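Long-range contacts in periplasmic sugar-binding domain protein (Pseudomonas fluorescens Pf-5, PDB 3H75), which probably binds carbohydrate as a periplasmic member of the bacterial solute-binding protein 2 family: residues A249-K254 with Q302-L307; S5-N10 with D61-L66; V119-E124 with Q291-Q296. All coordinates share one frame; numbering follows the deposited sequence.

Contact 1. Residues A249-K254 with Q302-L307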
ATOM      1  N   ALA A 249      -4.373   8.950 -15.522  1.00 11.28           N
ATOM      2  CA  ALA A 249      -4.602  10.318 -15.062  1.00 11.28           C
ATOM      3  C   ALA A 249      -3.282  11.020 -14.763  1.00 11.19           C
ATOM      4  O   ALA A 249      -3.142  12.220 -14.994  1.00  9.56           O
ATOM      5  CB  ALA A 249      -5.488  10.316 -13.825  1.00 10.51           C
ATOM      6  N   LEU A 250      -2.313  10.274 -14.245  1.00 11.51           N
ATOM      7  CA  LEU A 250      -1.011  10.853 -13.945  1.00 11.62           C
ATOM      8  C   LEU A 250      -0.341  11.239 -15.264  1.00 12.97           C
ATOM      9  O   LEU A 250       0.219  12.330 -15.402  1.00 13.17           O
ATOM     10  CB  LEU A 250      -0.135   9.849 -13.188  1.00 12.34           C
ATOM     11  CG  LEU A 250       1.231  10.398 -12.752  1.00 14.26           C
ATOM     12  CD1 LEU A 250       1.048  11.453 -11.668  1.00 13.36           C
ATOM     13  CD2 LEU A 250       2.097   9.270 -12.244  1.00 17.35           C
ATOM     14  N   ILE A 251      -0.413  10.333 -16.234  1.00 12.81           N
ATOM     15  CA  ILE A 251       0.174  10.574 -17.549  1.00 14.34           C
ATOM     16  C   ILE A 251      -0.475  11.790 -18.212  1.00 15.33           C
ATOM     17  O   ILE A 251       0.208  12.601 -18.844  1.00 17.14           O
ATOM     18  CB  ILE A 251      -0.002   9.339 -18.453  1.00 13.54           C
ATOM     19  CG1 ILE A 251       0.785   8.161 -17.870  1.00 16.38           C
ATOM     20  CG2 ILE A 251       0.474   9.649 -19.867  1.00 16.11           C
ATOM     21  CD1 ILE A 251       0.502   6.825 -18.548  1.00 17.66           C
ATOM     22  N   ASP A 252      -1.791  11.919 -18.053  1.00 16.12           N
ATOM     23  CA  ASP A 252      -2.541  13.037 -18.634  1.00 17.28           C
ATOM     24  C   ASP A 252      -2.361  14.344 -17.866  1.00 18.51           C
ATOM     25  O   ASP A 252      -2.794  15.407 -18.326  1.00 18.02           O
ATOM     26  CB  ASP A 252      -4.037  12.714 -18.693  1.00 18.55           C
ATOM     27  CG  ASP A 252      -4.361  11.603 -19.674  1.00 19.90           C
ATOM     28  OD1 ASP A 252      -3.576  11.390 -20.620  1.00 19.80           O
ATOM     29  OD2 ASP A 252      -5.414  10.956 -19.508  1.00 23.35           O
ATOM     30  N   GLY A 253      -1.741  14.264 -16.693  1.00 16.73           N
ATOM     31  CA  GLY A 253      -1.522  15.453 -15.890  1.00 17.51           C
ATOM     32  C   GLY A 253      -2.717  15.871 -15.047  1.00 16.87           C
ATOM     33  O   GLY A 253      -2.670  16.901 -14.369  1.00 18.01           O
ATOM     34  N   LYS A 254      -3.786  15.078 -15.079  1.00 14.53           N
ATOM     35  CA  LYS A 254      -4.988  15.389 -14.306  1.00 13.97           C
ATOM     36  C   LYS A 254      -4.771  15.046 -12.840  1.00 12.28           C
ATOM     37  O   LYS A 254      -5.299  15.713 -11.948  1.00 11.44           O
ATOM     38  CB  LYS A 254      -6.187  14.618 -14.863  1.00 16.82           C
ATOM     39  CG  LYS A 254      -6.494  14.942 -16.317  1.00 21.15           C
ATOM     40  CD  LYS A 254      -6.782  16.424 -16.508  1.00 24.70           C
ATOM     41  CE  LYS A 254      -6.990  16.751 -17.979  1.00 26.92           C
ATOM     42  NZ  LYS A 254      -8.046  15.886 -18.575  1.00 27.54           N
ATOM     43  N   GLN A 302       7.310   6.152 -16.037  1.00 15.20           N
ATOM     44  CA  GLN A 302       7.155   4.954 -15.221  1.00 14.13           C
ATOM     45  C   GLN A 302       5.700   4.503 -15.209  1.00 13.96           C
ATOM     46  O   GLN A 302       5.410   3.308 -15.250  1.00 12.70           O
ATOM     47  CB  GLN A 302       7.606   5.228 -13.788  1.00 15.87           C
ATOM     48  CG  GLN A 302       9.082   5.539 -13.645  1.00 17.12           C
ATOM     49  CD  GLN A 302       9.449   5.885 -12.216  1.00 19.69           C
ATOM     50  OE1 GLN A 302       8.870   6.794 -11.622  1.00 18.09           O
ATOM     51  NE2 GLN A 302      10.410   5.158 -11.656  1.00 23.51           N
ATOM     52  N   ALA A 303       4.786   5.467 -15.138  1.00 12.24           N
ATOM     53  CA  ALA A 303       3.359   5.159 -15.119  1.00 11.66           C
ATOM     54  C   ALA A 303       2.948   4.471 -16.415  1.00 12.41           C
ATOM     55  O   ALA A 303       2.110   3.574 -16.409  1.00 12.12           O
ATOM     56  CB  ALA A 303       2.550   6.436 -14.918  1.00 11.47           C
ATOM     57  N   ARG A 304       3.540   4.900 -17.527  1.00 13.37           N
ATOM     58  CA  ARG A 304       3.243   4.321 -18.833  1.00 15.35           C
ATOM     59  C   ARG A 304       3.624   2.842 -18.840  1.00 14.28           C
ATOM     60  O   ARG A 304       2.884   2.003 -19.350  1.00 15.32           O
ATOM     61  CB  ARG A 304       4.025   5.059 -19.925  1.00 18.88           C
ATOM     62  CG  ARG A 304       3.779   4.565 -21.350  1.00 24.26           C
ATOM     63  CD  ARG A 304       2.686   5.366 -22.056  1.00 28.27           C
ATOM     64  NE  ARG A 304       1.352   4.799 -21.876  1.00 32.17           N
ATOM     65  CZ  ARG A 304       0.237   5.353 -22.346  1.00 31.91           C
ATOM     66  NH1 ARG A 304       0.291   6.493 -23.020  1.00 33.76           N
ATOM     67  NH2 ARG A 304      -0.934   4.763 -22.149  1.00 33.82           N
ATOM     68  N   GLN A 305       4.790   2.531 -18.280  1.00 14.30           N
ATOM     69  CA  GLN A 305       5.268   1.154 -18.212  1.00 15.73           C
ATOM     70  C   GLN A 305       4.321   0.285 -17.392  1.00 14.99           C
ATOM     71  O   GLN A 305       3.928  -0.804 -17.817  1.00 15.15           O
ATOM     72  CB  GLN A 305       6.660   1.102 -17.582  1.00 17.77           C
ATOM     73  CG  GLN A 305       7.772   1.677 -18.437  1.00 21.35           C
ATOM     74  CD  GLN A 305       9.122   1.596 -17.749  1.00 23.30           C
ATOM     75  OE1 GLN A 305       9.474   2.454 -16.937  1.00 24.67           O
ATOM     76  NE2 GLN A 305       9.881   0.550 -18.057  1.00 24.51           N
ATOM     77  N   LEU A 306       3.958   0.768 -16.208  1.00 13.36           N
ATOM     78  CA  LEU A 306       3.060   0.023 -15.340  1.00 13.23           C
ATOM     79  C   LEU A 306       1.666  -0.124 -15.939  1.00 14.09           C
ATOM     80  O   LEU A 306       0.997  -1.132 -15.724  1.00 13.51           O
ATOM     81  CB  LEU A 306       2.955   0.708 -13.976  1.00 12.73           C
ATOM     82  CG  LEU A 306       4.228   0.766 -13.128  1.00 14.19           C
ATOM     83  CD1 LEU A 306       3.932   1.524 -11.846  1.00 15.56           C
ATOM     84  CD2 LEU A 306       4.716  -0.643 -12.811  1.00 16.25           C
ATOM     85  N   LEU A 307       1.228   0.885 -16.685  1.00 12.60           N
ATOM     86  CA  LEU A 307      -0.090   0.855 -17.301  1.00 12.75           C
ATOM     87  C   LEU A 307      -0.151  -0.221 -18.374  1.00 14.16           C
ATOM     88  O   LEU A 307      -1.090  -1.020 -18.421  1.00 13.25           O
ATOM     89  CB  LEU A 307      -0.416   2.222 -17.913  1.00 13.31           C
ATOM     90  CG  LEU A 307      -1.737   2.333 -18.681  1.00 14.25           C
ATOM     91  CD1 LEU A 307      -2.898   2.012 -17.759  1.00 15.54           C
ATOM     92  CD2 LEU A 307      -1.875   3.736 -19.244  1.00 14.31           C
TER
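Ile251 carries most of this contact. Its CG1 stands anti to the carbonyl carbon (chi1 -64°), and the nearly extended second torsion (chi2 170°) carries CD1 on to the opposing helix, where it lies 3.7 Å from Arg304 CA. The long CG1-CD1 arm of isoleucine suits such a reach between two helices. Ala303 gives it room: its methyl CB points at the 249-254 side and meets Ile251 CG1 at 3.8 Å, while Leu250 CD2 comes to the same CB at 3.9 Å. Alanine lets the backbones approach to 6.7 Å between the CA atoms of Ile251 and Ala303. Helix 244-252 belongs to a right-handed beta-alpha-beta crossover, linking parallel strands 236-240 and 257-260, and helix 300-309 packs against its last turn. That turn closes in a Schellman motif, with Gly253 at a positive phi (82°) that favours glycine. Arg304 covers the outer side. Its chain bends at chi2 and chi3, which brings the guanidinium back so that Ile251 CD1 sits 4.0 Å above one face of the guanidinium plane, offset toward the rim. Leu307 CD2 touches the same Ile251 CD1 at 4.0 Å, one turn on from Ala303. Leu247 and Gln248 extend the interface toward the start of helix 244-252.

Contact 2. Residues S5-N10 with D61-L66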
ATOM      1  N   SER A   5       4.590 -24.332   1.616  1.00 16.21           N
ATOM      2  CA  SER A   5       3.248 -23.782   1.479  1.00 14.64           C
ATOM      3  C   SER A   5       3.020 -22.511   2.281  1.00 14.15           C
ATOM      4  O   SER A   5       3.483 -22.378   3.414  1.00 13.48           O
ATOM      5  CB  SER A   5       2.217 -24.829   1.899  1.00 16.60           C
ATOM      6  OG  SER A   5       2.454 -25.258   3.227  1.00 16.21           O
ATOM      7  N   VAL A   6       2.280 -21.588   1.680  1.00 11.57           N
ATOM      8  CA  VAL A   6       1.961 -20.314   2.310  1.00 11.01           C
ATOM      9  C   VAL A   6       0.495 -19.965   2.078  1.00 10.12           C
ATOM     10  O   VAL A   6      -0.035 -20.167   0.985  1.00 10.14           O
ATOM     11  CB  VAL A   6       2.817 -19.168   1.716  1.00 11.13           C
ATOM     12  CG1 VAL A   6       2.441 -17.843   2.362  1.00 11.04           C
ATOM     13  CG2 VAL A   6       4.297 -19.457   1.915  1.00 14.46           C
ATOM     14  N   VAL A   7      -0.163 -19.469   3.118  1.00 10.05           N
ATOM     15  CA  VAL A   7      -1.545 -19.028   3.004  1.00 10.63           C
ATOM     16  C   VAL A   7      -1.519 -17.547   3.349  1.00 10.88           C
ATOM     17  O   VAL A   7      -0.973 -17.154   4.384  1.00  9.99           O
ATOM     18  CB  VAL A   7      -2.487 -19.757   3.992  1.00 10.84           C
ATOM     19  CG1 VAL A   7      -3.856 -19.081   3.989  1.00 11.77           C
ATOM     20  CG2 VAL A   7      -2.636 -21.218   3.590  1.00 13.00           C
ATOM     21  N   PHE A   8      -2.071 -16.720   2.469  1.00  8.55           N
ATOM     22  CA  PHE A   8      -2.112 -15.287   2.722  1.00  7.94           C
ATOM     23  C   PHE A   8      -3.546 -14.844   2.904  1.00  7.73           C
ATOM     24  O   PHE A   8      -4.404 -15.142   2.070  1.00  6.99           O
ATOM     25  CB  PHE A   8      -1.475 -14.496   1.566  1.00  9.94           C
ATOM     26  CG  PHE A   8      -1.655 -12.998   1.682  1.00  9.23           C
ATOM     27  CD1 PHE A   8      -1.292 -12.328   2.846  1.00 10.72           C
ATOM     28  CD2 PHE A   8      -2.190 -12.259   0.631  1.00  8.77           C
ATOM     29  CE1 PHE A   8      -1.458 -10.946   2.964  1.00  8.90           C
ATOM     30  CE2 PHE A   8      -2.359 -10.873   0.740  1.00  9.67           C
ATOM     31  CZ  PHE A   8      -1.993 -10.220   1.906  1.00  8.48           C
ATOM     32  N   LEU A   9      -3.803 -14.145   4.002  1.00  6.74           N
ATOM     33  CA  LEU A   9      -5.136 -13.623   4.293  1.00  6.98           C
ATOM     34  C   LEU A   9      -5.184 -12.184   3.772  1.00  8.22           C
ATOM     35  O   LEU A   9      -4.696 -11.251   4.421  1.00  8.39           O
ATOM     36  CB  LEU A   9      -5.407 -13.674   5.802  1.00  8.89           C
ATOM     37  CG  LEU A   9      -5.182 -15.061   6.421  1.00  9.05           C
ATOM     38  CD1 LEU A   9      -5.529 -15.021   7.905  1.00 11.82           C
ATOM     39  CD2 LEU A   9      -6.039 -16.110   5.699  1.00 10.10           C
ATOM     40  N   ASN A  10      -5.752 -12.038   2.577  1.00  7.49           N
ATOM     41  CA  ASN A  10      -5.890 -10.757   1.887  1.00  7.30           C
ATOM     42  C   ASN A  10      -7.106 -10.021   2.471  1.00  5.73           C
ATOM     43  O   ASN A  10      -8.213 -10.553   2.479  1.00  6.54           O
ATOM     44  CB  ASN A  10      -6.094 -11.036   0.390  1.00  7.20           C
ATOM     45  CG  ASN A  10      -5.921  -9.807  -0.464  1.00  5.89           C
ATOM     46  OD1 ASN A  10      -6.509  -8.768  -0.189  1.00  8.14           O
ATOM     47  ND2 ASN A  10      -5.108  -9.920  -1.517  1.00  6.53           N
ATOM     48  N   ASP A  61      -3.621 -30.535   7.552  1.00 35.30           N
ATOM     49  CA  ASP A  61      -2.872 -30.044   6.403  1.00 33.83           C
ATOM     50  C   ASP A  61      -2.661 -28.541   6.520  1.00 31.74           C
ATOM     51  O   ASP A  61      -3.051 -27.775   5.639  1.00 32.68           O
ATOM     52  CB  ASP A  61      -3.618 -30.360   5.103  1.00 35.92           C
ATOM     53  CG  ASP A  61      -3.648 -31.844   4.796  1.00 38.17           C
ATOM     54  OD1 ASP A  61      -2.563 -32.435   4.603  1.00 40.10           O
ATOM     55  OD2 ASP A  61      -4.755 -32.419   4.747  1.00 39.23           O
ATOM     56  N   LYS A  62      -2.051 -28.123   7.624  1.00 28.98           N
ATOM     57  CA  LYS A  62      -1.777 -26.711   7.857  1.00 24.73           C
ATOM     58  C   LYS A  62      -0.630 -26.273   6.952  1.00 22.29           C
ATOM     59  O   LYS A  62       0.246 -27.069   6.609  1.00 20.71           O
ATOM     60  CB  LYS A  62      -1.385 -26.477   9.318  1.00 24.95           C
ATOM     61  CG  LYS A  62      -2.441 -26.861  10.337  1.00 26.12           C
ATOM     62  CD  LYS A  62      -1.928 -26.635  11.751  1.00 28.04           C
ATOM     63  CE  LYS A  62      -2.948 -27.056  12.792  1.00 29.82           C
ATOM     64  NZ  LYS A  62      -3.258 -28.510  12.710  1.00 30.13           N
ATOM     65  N   PRO A  63      -0.621 -24.996   6.546  1.00 17.85           N
ATOM     66  CA  PRO A  63       0.450 -24.502   5.681  1.00 16.92           C
ATOM     67  C   PRO A  63       1.717 -24.294   6.502  1.00 15.64           C
ATOM     68  O   PRO A  63       1.663 -24.246   7.733  1.00 15.07           O
ATOM     69  CB  PRO A  63      -0.116 -23.186   5.161  1.00 15.96           C
ATOM     70  CG  PRO A  63      -0.883 -22.684   6.354  1.00 16.38           C
ATOM     71  CD  PRO A  63      -1.603 -23.933   6.832  1.00 19.02           C
ATOM     72  N   ASP A  64       2.857 -24.180   5.833  1.00 13.99           N
ATOM     73  CA  ASP A  64       4.103 -23.949   6.551  1.00 14.50           C
ATOM     74  C   ASP A  64       4.081 -22.535   7.119  1.00 14.23           C
ATOM     75  O   ASP A  64       4.522 -22.300   8.245  1.00 13.73           O
ATOM     76  CB  ASP A  64       5.308 -24.104   5.619  1.00 16.75           C
ATOM     77  CG  ASP A  64       5.485 -25.523   5.123  1.00 19.57           C
ATOM     78  OD1 ASP A  64       5.418 -26.451   5.953  1.00 21.42           O
ATOM     79  OD2 ASP A  64       5.701 -25.714   3.907  1.00 20.58           O
ATOM     80  N   TYR A  65       3.553 -21.603   6.329  1.00 12.34           N
ATOM     81  CA  TYR A  65       3.471 -20.197   6.714  1.00 12.60           C
ATOM     82  C   TYR A  65       2.069 -19.623   6.555  1.00 10.86           C
ATOM     83  O   TYR A  65       1.325 -20.002   5.644  1.00 10.94           O
ATOM     84  CB  TYR A  65       4.413 -19.354   5.846  1.00 13.95           C
ATOM     85  CG  TYR A  65       5.867 -19.740   5.932  1.00 13.43           C
ATOM     86  CD1 TYR A  65       6.705 -19.159   6.881  1.00 13.83           C
ATOM     87  CD2 TYR A  65       6.402 -20.701   5.074  1.00 14.85           C
ATOM     88  CE1 TYR A  65       8.047 -19.528   6.977  1.00 15.29           C
ATOM     89  CE2 TYR A  65       7.740 -21.078   5.163  1.00 15.17           C
ATOM     90  CZ  TYR A  65       8.553 -20.488   6.117  1.00 15.84           C
ATOM     91  OH  TYR A  65       9.870 -20.874   6.220  1.00 16.29           O
ATOM     92  N   LEU A  66       1.734 -18.692   7.442  1.00 10.54           N
ATOM     93  CA  LEU A  66       0.461 -17.983   7.418  1.00 10.50           C
ATOM     94  C   LEU A  66       0.870 -16.512   7.351  1.00 10.94           C
ATOM     95  O   LEU A  66       1.541 -16.007   8.252  1.00 10.60           O
ATOM     96  CB  LEU A  66      -0.335 -18.246   8.703  1.00 11.59           C
ATOM     97  CG  LEU A  66      -1.868 -18.126   8.747  1.00 17.41           C
ATOM     98  CD1 LEU A  66      -2.270 -17.360  10.001  1.00 14.33           C
ATOM     99  CD2 LEU A  66      -2.415 -17.454   7.496  1.00 13.46           C
TER
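The Tyr65 ring has Ser5 O at its edge, near the ring plane and 3.8 Å from CD2, while its hydroxyl is hydrogen-bonded to Asp276. Over the centre of one face of the Phe8 ring lies Asn10 N, 4.0 Å above the plane, and Tyr22 meets the same ring. The carboxylate of Asp64 receives Ser5 N at OD2, 2.9 Å away and from above its plane, in an almost straight bond (166°). Ser5 answers with its hydroxyl: OG, set between the backbone N and the carbonyl carbon (chi1 57°), accepts from Asp64 N at 2.8 Å and gives a weak, long bond to Asp64 OD2. From here the chains run as parallel neighbours of the open alpha/beta sheet. Tyr65 N bonds to Ser5 O, and Val7 N bonds to Tyr65 O at 3.0 Å. The Val7 and Leu66 side of the sheet is apolar: Val7 CG2 rests on Pro63 CB at 3.6 Å, and Leu66 CD2 meets Leu9 CG at 3.8 Å. Beta-branched valines suit the extended backbone, and helix 46-58 covers this face, while helix 265-277 covers that of Val6 and Tyr65. Serine and aspartate thus satisfy the backbone amides where the loop enters the strand, and the Ser5 N-H, with a weak contribution from its hydroxyl, would be expected to favour the charged form of Asp64.

Contact 3. Residues V119-E124 with Q291-Q296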
ATOM      1  N   VAL A 119       7.568  -4.520   6.174  1.00 10.96           N
ATOM      2  CA  VAL A 119       6.781  -3.312   5.993  1.00 11.00           C
ATOM      3  C   VAL A 119       7.386  -2.364   4.975  1.00 11.15           C
ATOM      4  O   VAL A 119       8.582  -2.428   4.677  1.00 10.47           O
ATOM      5  CB  VAL A 119       6.641  -2.547   7.322  1.00 13.11           C
ATOM      6  CG1 VAL A 119       6.083  -3.470   8.392  1.00 12.30           C
ATOM      7  CG2 VAL A 119       7.994  -1.983   7.746  1.00 13.10           C
ATOM      8  N   GLY A 120       6.543  -1.480   4.451  1.00 10.58           N
ATOM      9  CA  GLY A 120       6.988  -0.494   3.490  1.00 13.13           C
ATOM     10  C   GLY A 120       7.157   0.847   4.178  1.00 13.48           C
ATOM     11  O   GLY A 120       7.423   0.900   5.382  1.00 15.66           O
ATOM     12  N   ASP A 121       7.001   1.935   3.429  1.00 11.24           N
ATOM     13  CA  ASP A 121       7.164   3.264   4.007  1.00 10.66           C
ATOM     14  C   ASP A 121       5.956   4.173   3.784  1.00 10.21           C
ATOM     15  O   ASP A 121       6.044   5.203   3.109  1.00  9.77           O
ATOM     16  CB  ASP A 121       8.460   3.914   3.476  1.00 12.82           C
ATOM     17  CG  ASP A 121       8.525   3.989   1.952  1.00 13.12           C
ATOM     18  OD1 ASP A 121       7.856   3.192   1.258  1.00 13.61           O
ATOM     19  OD2 ASP A 121       9.281   4.848   1.444  1.00 14.28           O
ATOM     20  N   ASP A 122       4.830   3.785   4.381  1.00  9.39           N
ATOM     21  CA  ASP A 122       3.583   4.542   4.269  1.00  9.57           C
ATOM     22  C   ASP A 122       3.694   5.981   4.768  1.00  9.06           C
ATOM     23  O   ASP A 122       3.142   6.898   4.159  1.00  8.04           O
ATOM     24  CB  ASP A 122       2.450   3.839   5.033  1.00 11.14           C
ATOM     25  CG  ASP A 122       1.861   2.656   4.272  1.00 14.62           C
ATOM     26  OD1 ASP A 122       1.421   2.843   3.123  1.00 16.55           O
ATOM     27  OD2 ASP A 122       1.825   1.540   4.831  1.00 20.67           O
ATOM     28  N   GLU A 123       4.384   6.195   5.885  1.00  8.32           N
ATOM     29  CA  GLU A 123       4.513   7.548   6.417  1.00  9.54           C
ATOM     30  C   GLU A 123       5.203   8.458   5.403  1.00  9.66           C
ATOM     31  O   GLU A 123       4.761   9.586   5.171  1.00  8.94           O
ATOM     32  CB  GLU A 123       5.295   7.540   7.731  1.00 10.08           C
ATOM     33  CG  GLU A 123       5.200   8.846   8.508  1.00 13.14           C
ATOM     34  CD  GLU A 123       5.926   8.785   9.840  1.00 17.27           C
ATOM     35  OE1 GLU A 123       5.799   7.755  10.535  1.00 19.31           O
ATOM     36  OE2 GLU A 123       6.612   9.766  10.195  1.00 19.07           O
ATOM     37  N   GLU A 124       6.279   7.970   4.793  1.00 10.16           N
ATOM     38  CA  GLU A 124       6.999   8.760   3.802  1.00 11.28           C
ATOM     39  C   GLU A 124       6.068   9.116   2.646  1.00 11.41           C
ATOM     40  O   GLU A 124       6.092  10.238   2.144  1.00 10.52           O
ATOM     41  CB  GLU A 124       8.208   7.987   3.266  1.00 14.14           C
ATOM     42  CG  GLU A 124       8.965   8.714   2.153  1.00 18.82           C
ATOM     43  CD  GLU A 124       9.729   9.937   2.638  1.00 20.54           C
ATOM     44  OE1 GLU A 124       9.439  10.445   3.744  1.00 24.21           O
ATOM     45  OE2 GLU A 124      10.622  10.401   1.900  1.00 25.36           O
ATOM     46  N   GLN A 291      12.343  -3.814   6.838  1.00 16.13           N
ATOM     47  CA  GLN A 291      11.823  -2.457   6.705  1.00 17.86           C
ATOM     48  C   GLN A 291      12.259  -2.012   5.313  1.00 17.81           C
ATOM     49  O   GLN A 291      13.452  -1.837   5.054  1.00 18.30           O
ATOM     50  CB  GLN A 291      12.421  -1.541   7.775  1.00 19.83           C
ATOM     51  CG  GLN A 291      12.111  -1.981   9.199  1.00 24.48           C
ATOM     52  CD  GLN A 291      12.733  -1.072  10.247  1.00 28.14           C
ATOM     53  OE1 GLN A 291      12.437   0.122  10.308  1.00 31.37           O
ATOM     54  NE2 GLN A 291      13.600  -1.637  11.079  1.00 30.25           N
ATOM     55  N   LEU A 292      11.295  -1.836   4.416  1.00 15.90           N
ATOM     56  CA  LEU A 292      11.604  -1.459   3.044  1.00 15.02           C
ATOM     57  C   LEU A 292      11.077  -0.090   2.639  1.00 15.94           C
ATOM     58  O   LEU A 292      10.103   0.408   3.196  1.00 15.60           O
ATOM     59  CB  LEU A 292      11.025  -2.498   2.077  1.00 13.70           C
ATOM     60  CG  LEU A 292      11.251  -3.987   2.365  1.00 13.43           C
ATOM     61  CD1 LEU A 292      10.540  -4.820   1.312  1.00 11.32           C
ATOM     62  CD2 LEU A 292      12.738  -4.297   2.362  1.00 13.74           C
ATOM     63  N   SER A 293      11.753   0.512   1.667  1.00 16.35           N
ATOM     64  CA  SER A 293      11.339   1.792   1.110  1.00 16.47           C
ATOM     65  C   SER A 293      10.882   1.396  -0.282  1.00 16.47           C
ATOM     66  O   SER A 293      11.703   1.165  -1.168  1.00 18.73           O
ATOM     67  CB  SER A 293      12.521   2.765   1.025  1.00 19.28           C
ATOM     68  OG  SER A 293      12.909   3.208   2.315  1.00 22.55           O
ATOM     69  N   LEU A 294       9.570   1.287  -0.467  1.00 13.65           N
ATOM     70  CA  LEU A 294       9.024   0.873  -1.751  1.00 12.24           C
ATOM     71  C   LEU A 294       8.329   1.981  -2.531  1.00 12.47           C
ATOM     72  O   LEU A 294       8.296   1.945  -3.763  1.00 13.74           O
ATOM     73  CB  LEU A 294       8.039  -0.284  -1.549  1.00 12.53           C
ATOM     74  CG  LEU A 294       8.591  -1.560  -0.908  1.00 11.55           C
ATOM     75  CD1 LEU A 294       7.458  -2.546  -0.695  1.00 12.45           C
ATOM     76  CD2 LEU A 294       9.665  -2.172  -1.806  1.00 12.97           C
ATOM     77  N   PHE A 295       7.781   2.965  -1.825  1.00 10.72           N
ATOM     78  CA  PHE A 295       7.065   4.044  -2.495  1.00 11.69           C
ATOM     79  C   PHE A 295       7.923   4.991  -3.309  1.00 12.53           C
ATOM     80  O   PHE A 295       9.024   5.362  -2.909  1.00 14.54           O
ATOM     81  CB  PHE A 295       6.258   4.865  -1.487  1.00 12.65           C
ATOM     82  CG  PHE A 295       4.973   4.220  -1.071  1.00 12.27           C
ATOM     83  CD1 PHE A 295       3.974   3.963  -2.003  1.00 12.66           C
ATOM     84  CD2 PHE A 295       4.752   3.881   0.257  1.00 12.78           C
ATOM     85  CE1 PHE A 295       2.768   3.377  -1.615  1.00 12.76           C
ATOM     86  CE2 PHE A 295       3.549   3.294   0.656  1.00 13.94           C
ATOM     87  CZ  PHE A 295       2.556   3.043  -0.285  1.00 14.23           C
ATOM     88  N   GLN A 296       7.387   5.369  -4.462  1.00 11.25           N
ATOM     89  CA  GLN A 296       8.030   6.308  -5.370  1.00 13.53           C
ATOM     90  C   GLN A 296       6.935   7.157  -5.992  1.00 11.18           C
ATOM     91  O   GLN A 296       5.865   6.649  -6.323  1.00 10.03           O
ATOM     92  CB  GLN A 296       8.764   5.586  -6.500  1.00 14.79           C
ATOM     93  CG  GLN A 296      10.071   4.926  -6.124  1.00 20.25           C
ATOM     94  CD  GLN A 296      10.769   4.333  -7.334  1.00 24.35           C
ATOM     95  OE1 GLN A 296      10.943   5.006  -8.353  1.00 27.10           O
ATOM     96  NE2 GLN A 296      11.179   3.072  -7.228  1.00 28.08           N
TER
HETATM   97  O   HOH W   1      10.507   5.093  -0.883  1.00 18.42           O
HETATM   98  O   HOH W   2      11.522   5.649   2.945  1.00 23.47           O
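Two backbone amides converge on one oxygen, Asp121 OD1. Phe295 N reaches its syn lone pair at 3.1 Å in a nearly linear bond (172°), whereas Leu294 N, also 3.1 Å away, approaches from well above the carboxylate plane. The other oxygen, OD2, accepts from two waters: one, 2.6 Å from Asp121 OD2, also donates to Phe295 O, and the second links Asp121 OD2 to Ser293 OG. Four donors on the Asp121 carboxylate are consistent with its being ionised. An alanine here would remove both oxygens, and would probably leave the amides of Leu294 and Phe295 without their shared acceptor and loosen the 291-296 loop. The group is placed by a first torsion that sets CG between the backbone N and the carbonyl carbon (chi1 56°), which turns the carboxylate to the 291-296 loop; the residue stands at the N-cap of helix 122-137, yet its side chain makes no capping bond. Here the chain passes between the two alpha/beta domains: it leaves strand 115-119 of the first sheet for helix 122-137, which leads into the second domain, and the 291-296 loop joins edge strand 289-291 of the first to 296-297 of the second. Such interdomain connections form the hinge in type I periplasmic binding proteins, which this protein probably resembles. Just upstream, Leu292 N bonds to Val119 O at 2.8 Å, extending the parallel pairing of Val119 with Gln291. Asp122 OD1 also lies at the edge of the Phe295 ring, 3.3 Å from CE2, with carboxylate and ring planes 53° apart; an aromatic edge is slightly positive and tolerates the oxygen. Beyond this shell, Arg163 holds Asp122 OD1 by a salt bridge, and His262 meets the ring of Phe295.

Contacts 2 and 3 share one parallel sheet: contact 2 pairs strands 5-10 and 65-69 within it, while contact 3 begins where strands 115-119 and 289-291 end and leads to the second domain. Their centres are 25 Å apart and their nearest atoms about 12 Å. Contact 1 packs two helices on the second-domain side, and it meets contact 3 directly where Gln302 NE2 lies 3.3 Å from Gln296 OE1. Contacts 1 and 2 lie on opposite sides of the chain's centre, 35 Å apart between centres. At contact 3 a bound glycerol, probably from the crystallisation liquor, lies about 5 Å from the Asp122 side chain, consistent with the interdomain cleft where relatives bind sugars.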